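Long-range contact in aminopentol aminotransferase (Sphingopyxis macrogoltabida, PDB 6HBS), which uses pyridoxal 5'-phosphate to deaminate aminopentol, the hydrolysed form of fumonisin B1, to its 2-keto derivative with pyruvate as preferred amino acceptor: residues F102-K116 against P265-A279. Numbering follows the deposited sequence.
With MG (magnesium ion), chain D.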
loop_
_atom_site.group_PDB
_atom_site.type_symbol
_atom_site.label_atom_id
_atom_site.label_comp_id
_atom_site.label_asym_id
_atom_site.label_seq_id
_atom_site.Cartn_x
_atom_site.Cartn_y
_atom_site.Cartn_z
ATOM N N PHE A 102 5.523 -16.198 -10.778
ATOM C CA PHE A 102 6.543 -15.609 -9.914
ATOM C C PHE A 102 7.280 -16.735 -9.174
ATOM O O PHE A 102 8.488 -16.730 -9.112
ATOM C CB PHE A 102 5.921 -14.553 -8.999
ATOM C CG PHE A 102 6.804 -13.386 -8.629
ATOM C CD1 PHE A 102 8.169 -13.550 -8.384
ATOM C CD2 PHE A 102 6.257 -12.128 -8.457
ATOM C CE1 PHE A 102 8.965 -12.467 -8.040
ATOM C CE2 PHE A 102 7.051 -11.049 -8.083
ATOM C CZ PHE A 102 8.400 -11.225 -7.863
ATOM N N VAL A 103 6.540 -17.713 -8.657
ATOM C CA VAL A 103 7.123 -18.836 -7.962
ATOM C C VAL A 103 8.010 -19.653 -8.920
ATOM O O VAL A 103 9.096 -20.143 -8.508
ATOM C CB VAL A 103 6.049 -19.742 -7.340
ATOM C CG1 VAL A 103 6.607 -21.099 -6.956
ATOM C CG2 VAL A 103 5.385 -19.081 -6.148
ATOM N N GLY A 104 7.577 -19.799 -10.178
ATOM C CA GLY A 104 8.374 -20.506 -11.150
ATOM C C GLY A 104 9.721 -19.825 -11.414
ATOM O O GLY A 104 10.667 -20.495 -11.735
ATOM N N MET A 105 9.794 -18.491 -11.320
ATOM C CA MET A 105 10.997 -17.737 -11.693
ATOM C C MET A 105 12.017 -17.695 -10.547
ATOM O O MET A 105 13.173 -17.487 -10.805
ATOM C CB MET A 105 10.642 -16.297 -12.085
ATOM C CG MET A 105 9.968 -16.208 -13.456
ATOM S SD MET A 105 9.195 -14.604 -13.787
ATOM C CE MET A 105 10.641 -13.587 -14.092
ATOM N N VAL A 106 11.563 -17.837 -9.296
ATOM C CA VAL A 106 12.380 -17.634 -8.090
ATOM C C VAL A 106 12.707 -19.013 -7.501
ATOM O O VAL A 106 11.844 -19.694 -6.929
ATOM C CB VAL A 106 11.668 -16.690 -7.096
ATOM C CG1 VAL A 106 12.451 -16.446 -5.802
ATOM C CG2 VAL A 106 11.335 -15.375 -7.756
ATOM N N ARG A 107 13.963 -19.461 -7.689
ATOM C CA ARG A 107 14.390 -20.827 -7.327
ATOM C C ARG A 107 14.107 -21.170 -5.857
ATOM O O ARG A 107 13.726 -22.275 -5.566
ATOM C CB ARG A 107 15.884 -21.055 -7.596
ATOM C CG ARG A 107 16.212 -21.388 -9.046
ATOM C CD ARG A 107 17.673 -21.789 -9.241
ATOM N NE ARG A 107 18.139 -22.668 -8.165
ATOM C CZ ARG A 107 18.036 -23.999 -8.154
ATOM N NH1 ARG A 107 17.614 -24.649 -9.228
ATOM N NH2 ARG A 107 18.356 -24.678 -7.063
ATOM N N HIS A 108 14.306 -20.240 -4.918
ATOM C CA HIS A 108 14.121 -20.548 -3.505
ATOM C C HIS A 108 12.646 -20.727 -3.133
ATOM O O HIS A 108 12.353 -21.227 -2.078
ATOM C CB HIS A 108 14.778 -19.466 -2.629
ATOM C CG HIS A 108 13.931 -18.274 -2.354
ATOM N ND1 HIS A 108 13.040 -18.250 -1.303
ATOM C CD2 HIS A 108 13.917 -17.037 -2.895
ATOM C CE1 HIS A 108 12.451 -17.068 -1.266
ATOM N NE2 HIS A 108 12.962 -16.307 -2.229
ATOM N N ALA A 109 11.737 -20.188 -3.943
ATOM C CA ALA A 109 10.353 -19.970 -3.506
ATOM C C ALA A 109 9.433 -21.087 -4.012
ATOM O O ALA A 109 9.582 -21.530 -5.149
ATOM C CB ALA A 109 9.874 -18.635 -4.010
ATOM N N ASP A 110 8.451 -21.422 -3.167
ATOM C CA ASP A 110 7.348 -22.342 -3.449
ATOM C C ASP A 110 5.985 -21.626 -3.406
ATOM O O ASP A 110 5.009 -22.168 -3.932
ATOM C CB ASP A 110 7.386 -23.509 -2.475
ATOM C CG ASP A 110 8.751 -24.177 -2.458
ATOM O OD1 ASP A 110 9.186 -24.589 -3.518
ATOM O OD2 ASP A 110 9.383 -24.193 -1.397
ATOM N N TRP A 111 5.922 -20.423 -2.807
ATOM C CA TRP A 111 4.669 -19.692 -2.714
ATOM C C TRP A 111 4.898 -18.186 -2.813
ATOM O O TRP A 111 5.998 -17.702 -2.595
ATOM C CB TRP A 111 3.903 -20.082 -1.442
ATOM C CG TRP A 111 4.653 -19.904 -0.157
ATOM C CD1 TRP A 111 5.274 -20.884 0.561
ATOM C CD2 TRP A 111 4.883 -18.676 0.553
ATOM N NE1 TRP A 111 5.842 -20.363 1.688
ATOM C CE2 TRP A 111 5.628 -19.009 1.713
ATOM C CE3 TRP A 111 4.505 -17.342 0.361
ATOM C CZ2 TRP A 111 6.035 -18.051 2.636
ATOM C CZ3 TRP A 111 4.916 -16.392 1.278
ATOM C CH2 TRP A 111 5.660 -16.746 2.407
ATOM N N ALA A 112 3.818 -17.452 -3.101
ATOM C CA ALA A 112 3.835 -15.997 -3.132
ATOM C C ALA A 112 2.629 -15.406 -2.386
ATOM O O ALA A 112 1.556 -15.966 -2.399
ATOM C CB ALA A 112 3.861 -15.550 -4.559
ATOM N N MET A 113 2.830 -14.225 -1.792
ATOM C CA MET A 113 1.770 -13.381 -1.301
ATOM C C MET A 113 1.948 -11.988 -1.924
ATOM O O MET A 113 3.107 -11.538 -2.098
ATOM C CB MET A 113 1.797 -13.303 0.231
ATOM C CG MET A 113 1.568 -14.657 0.889
ATOM S SD MET A 113 1.810 -14.595 2.678
ATOM C CE MET A 113 0.323 -13.759 3.213
ATOM N N PHE A 114 0.829 -11.343 -2.312
ATOM C CA PHE A 114 0.845 -10.061 -2.988
ATOM C C PHE A 114 0.235 -9.016 -2.073
ATOM O O PHE A 114 -0.779 -9.288 -1.386
ATOM C CB PHE A 114 0.144 -10.148 -4.354
ATOM C CG PHE A 114 0.829 -11.131 -5.273
ATOM C CD1 PHE A 114 2.094 -10.864 -5.759
ATOM C CD2 PHE A 114 0.257 -12.358 -5.564
ATOM C CE1 PHE A 114 2.775 -11.800 -6.519
ATOM C CE2 PHE A 114 0.954 -13.305 -6.299
ATOM C CZ PHE A 114 2.211 -13.030 -6.764
ATOM N N CYS A 115 0.837 -7.823 -2.110
ATOM C CA CYS A 115 0.445 -6.648 -1.320
ATOM C C CYS A 115 0.651 -5.390 -2.175
ATOM O O CYS A 115 0.734 -5.495 -3.406
ATOM C CB CYS A 115 1.238 -6.616 -0.016
ATOM S SG CYS A 115 3.011 -6.898 -0.289
ATOM N N LYS A 116 0.661 -4.199 -1.562
ATOM C CA LYS A 116 0.795 -2.978 -2.344
ATOM C C LYS A 116 2.213 -2.412 -2.262
ATOM O O LYS A 116 2.831 -2.191 -3.289
ATOM C CB LYS A 116 -0.208 -1.912 -1.909
ATOM C CG LYS A 116 -1.626 -2.146 -2.397
ATOM C CD LYS A 116 -1.825 -2.055 -3.906
ATOM C CE LYS A 116 -2.034 -3.406 -4.541
ATOM N NZ LYS A 116 -2.525 -3.272 -5.918
ATOM N N PRO A 265 1.091 -0.611 -9.092
ATOM C CA PRO A 265 1.377 -0.774 -7.664
ATOM C C PRO A 265 1.069 -2.194 -7.209
ATOM O O PRO A 265 -0.118 -2.580 -7.045
ATOM C CB PRO A 265 0.452 0.259 -7.023
ATOM C CG PRO A 265 -0.766 0.266 -7.940
ATOM C CD PRO A 265 -0.215 0.022 -9.335
ATOM N N ILE A 266 2.144 -2.949 -6.970
ATOM C CA ILE A 266 2.061 -4.287 -6.476
ATOM C C ILE A 266 3.454 -4.667 -5.929
ATOM O O ILE A 266 4.491 -4.294 -6.498
ATOM C CB ILE A 266 1.559 -5.286 -7.532
ATOM C CG1 ILE A 266 1.446 -6.700 -6.961
ATOM C CG2 ILE A 266 2.412 -5.260 -8.803
ATOM C CD1 ILE A 266 0.622 -7.639 -7.800
ATOM N N SER A 267 3.433 -5.396 -4.819
ATOM C CA SER A 267 4.647 -5.897 -4.105
ATOM C C SER A 267 4.372 -7.340 -3.720
ATOM O O SER A 267 3.228 -7.818 -3.841
ATOM C CB SER A 267 4.998 -5.020 -2.902
ATOM O OG SER A 267 5.274 -3.675 -3.305
ATOM N N ALA A 268 5.412 -8.076 -3.324
ATOM C CA ALA A 268 5.276 -9.494 -3.104
ATOM C C ALA A 268 6.230 -9.969 -2.019
ATOM O O ALA A 268 7.363 -9.479 -1.922
ATOM C CB ALA A 268 5.559 -10.276 -4.360
ATOM N N LEU A 269 5.762 -10.986 -1.296
ATOM C CA LEU A 269 6.587 -11.869 -0.467
ATOM C C LEU A 269 6.660 -13.261 -1.107
ATOM O O LEU A 269 5.635 -13.915 -1.287
ATOM C CB LEU A 269 5.993 -11.928 0.938
ATOM C CG LEU A 269 6.817 -12.761 1.935
ATOM C CD1 LEU A 269 8.210 -12.183 2.056
ATOM C CD2 LEU A 269 6.154 -12.801 3.306
ATOM N N LEU A 270 7.870 -13.720 -1.435
ATOM C CA LEU A 270 8.143 -15.071 -1.999
ATOM C C LEU A 270 8.777 -15.927 -0.903
ATOM O O LEU A 270 9.631 -15.432 -0.174
ATOM C CB LEU A 270 9.068 -14.951 -3.209
ATOM C CG LEU A 270 8.428 -14.628 -4.568
ATOM C CD1 LEU A 270 7.772 -15.846 -5.190
ATOM C CD2 LEU A 270 7.415 -13.510 -4.438
ATOM N N GLY A 271 8.320 -17.172 -0.746
ATOM C CA GLY A 271 8.750 -17.940 0.411
ATOM C C GLY A 271 8.880 -19.406 0.088
ATOM O O GLY A 271 8.202 -19.882 -0.809
ATOM N N SER A 272 9.799 -20.083 0.785
ATOM C CA SER A 272 9.973 -21.507 0.648
ATOM C C SER A 272 8.917 -22.232 1.493
ATOM O O SER A 272 8.306 -21.661 2.402
ATOM C CB SER A 272 11.378 -21.919 1.026
ATOM O OG SER A 272 11.509 -21.909 2.422
ATOM N N ASN A 273 8.706 -23.508 1.180
ATOM C CA ASN A 273 7.758 -24.373 1.886
ATOM C C ASN A 273 8.033 -24.402 3.391
ATOM O O ASN A 273 7.128 -24.546 4.165
ATOM C CB ASN A 273 7.733 -25.766 1.254
ATOM C CG ASN A 273 6.831 -25.795 0.040
ATOM O OD1 ASN A 273 5.853 -25.049 -0.014
ATOM N ND2 ASN A 273 7.162 -26.608 -0.950
ATOM N N LYS A 274 9.284 -24.210 3.805
ATOM C CA LYS A 274 9.627 -24.223 5.235
ATOM C C LYS A 274 8.746 -23.219 6.000
ATOM O O LYS A 274 8.344 -23.485 7.150
ATOM C CB LYS A 274 11.123 -23.920 5.360
ATOM C CG LYS A 274 11.616 -23.516 6.738
ATOM C CD LYS A 274 13.096 -23.762 6.921
ATOM C CE LYS A 274 13.924 -22.567 6.519
ATOM N NZ LYS A 274 15.360 -22.908 6.343
ATOM N N ALA A 275 8.451 -22.069 5.368
ATOM C CA ALA A 275 7.766 -20.935 6.005
ATOM C C ALA A 275 6.256 -20.903 5.730
ATOM O O ALA A 275 5.603 -19.951 6.156
ATOM C CB ALA A 275 8.379 -19.643 5.517
ATOM N N ARG A 276 5.721 -21.900 5.024
ATOM C CA ARG A 276 4.355 -21.865 4.504
ATOM C C ARG A 276 3.344 -21.835 5.658
ATOM O O ARG A 276 2.377 -21.042 5.622
ATOM C CB ARG A 276 4.102 -23.048 3.564
ATOM C CG ARG A 276 2.749 -23.000 2.864
ATOM C CD ARG A 276 2.443 -24.245 2.055
ATOM N NE ARG A 276 3.246 -24.340 0.853
ATOM C CZ ARG A 276 2.879 -23.884 -0.339
ATOM N NH1 ARG A 276 1.699 -23.285 -0.481
ATOM N NH2 ARG A 276 3.715 -23.988 -1.364
ATOM N N ASP A 277 3.559 -22.658 6.698
ATOM C CA ASP A 277 2.586 -22.736 7.800
ATOM C C ASP A 277 2.475 -21.400 8.523
ATOM O O ASP A 277 1.373 -21.007 8.894
ATOM C CB ASP A 277 2.914 -23.805 8.850
ATOM C CG ASP A 277 2.593 -25.214 8.392
ATOM O OD1 ASP A 277 1.772 -25.373 7.473
ATOM O OD2 ASP A 277 3.189 -26.145 8.953
ATOM N N ALA A 278 3.618 -20.737 8.757
ATOM C CA ALA A 278 3.611 -19.453 9.447
ATOM C C ALA A 278 2.914 -18.383 8.589
ATOM O O ALA A 278 2.258 -17.497 9.094
ATOM C CB ALA A 278 5.022 -19.040 9.774
ATOM N N ALA A 279 3.119 -18.457 7.283
ATOM C CA ALA A 279 2.463 -17.560 6.351
ATOM C C ALA A 279 0.941 -17.696 6.458
ATOM O O ALA A 279 0.212 -16.712 6.282
ATOM C CB ALA A 279 2.914 -17.862 4.948
HETATM MG MG MG D . 10.407 -21.533 -7.372
HETATM O O HOH W 1 11.698 -21.780 -9.386
HETATM O O HOH W 2 9.066 -23.500 -7.901
#
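Trp111 to Cys115 pair antiparallel with Ser267 to Gly271, placing strand 111-115 at the edge, within this chain, of the seven-stranded mixed sheet of this class-III aminotransferase. The axes of strands 111-115 and 267-271 approach to 4.6 Å, their N-to-C directions 159° apart. A classic beta bulge ends the ladder: Asp110 N and Trp111 N both donate to Gly271 O. Trp111 CB lies over one face of the Arg276 guanidinium, and chi1 of 56° sets CG between the backbone N and carbonyl carbon, turning the indole back across Gly271. Trp111 CD1 passes Gly271 O at 3.4 Å; Trp111 NE1 donates to Ser272 O at 2.9 Å, a bent bond (N-H...O 131°) entering from above the carbonyl plane. CZ2 lies between Gly271 CA and Ala279 CB, which cover opposite ring faces, while Trp111 CZ3 approaches Leu269 O at 3.6 Å. On the other sheet face, Leu270 CD2 sits over the centre of the Phe102 ring and Leu270 CD1 meets Ala109 CB. The helix end and type I turn bind magnesium through the carbonyl oxygens of Val103, Val106 and Ala109. At the far end, the Ser267 side chain lies about 5 Å from bound pyridoxal phosphate; its OG donates to Lys116 O, and Lys116 NZ reaches Pro265 O at 2.7 Å, nearly in line with its C=O bond.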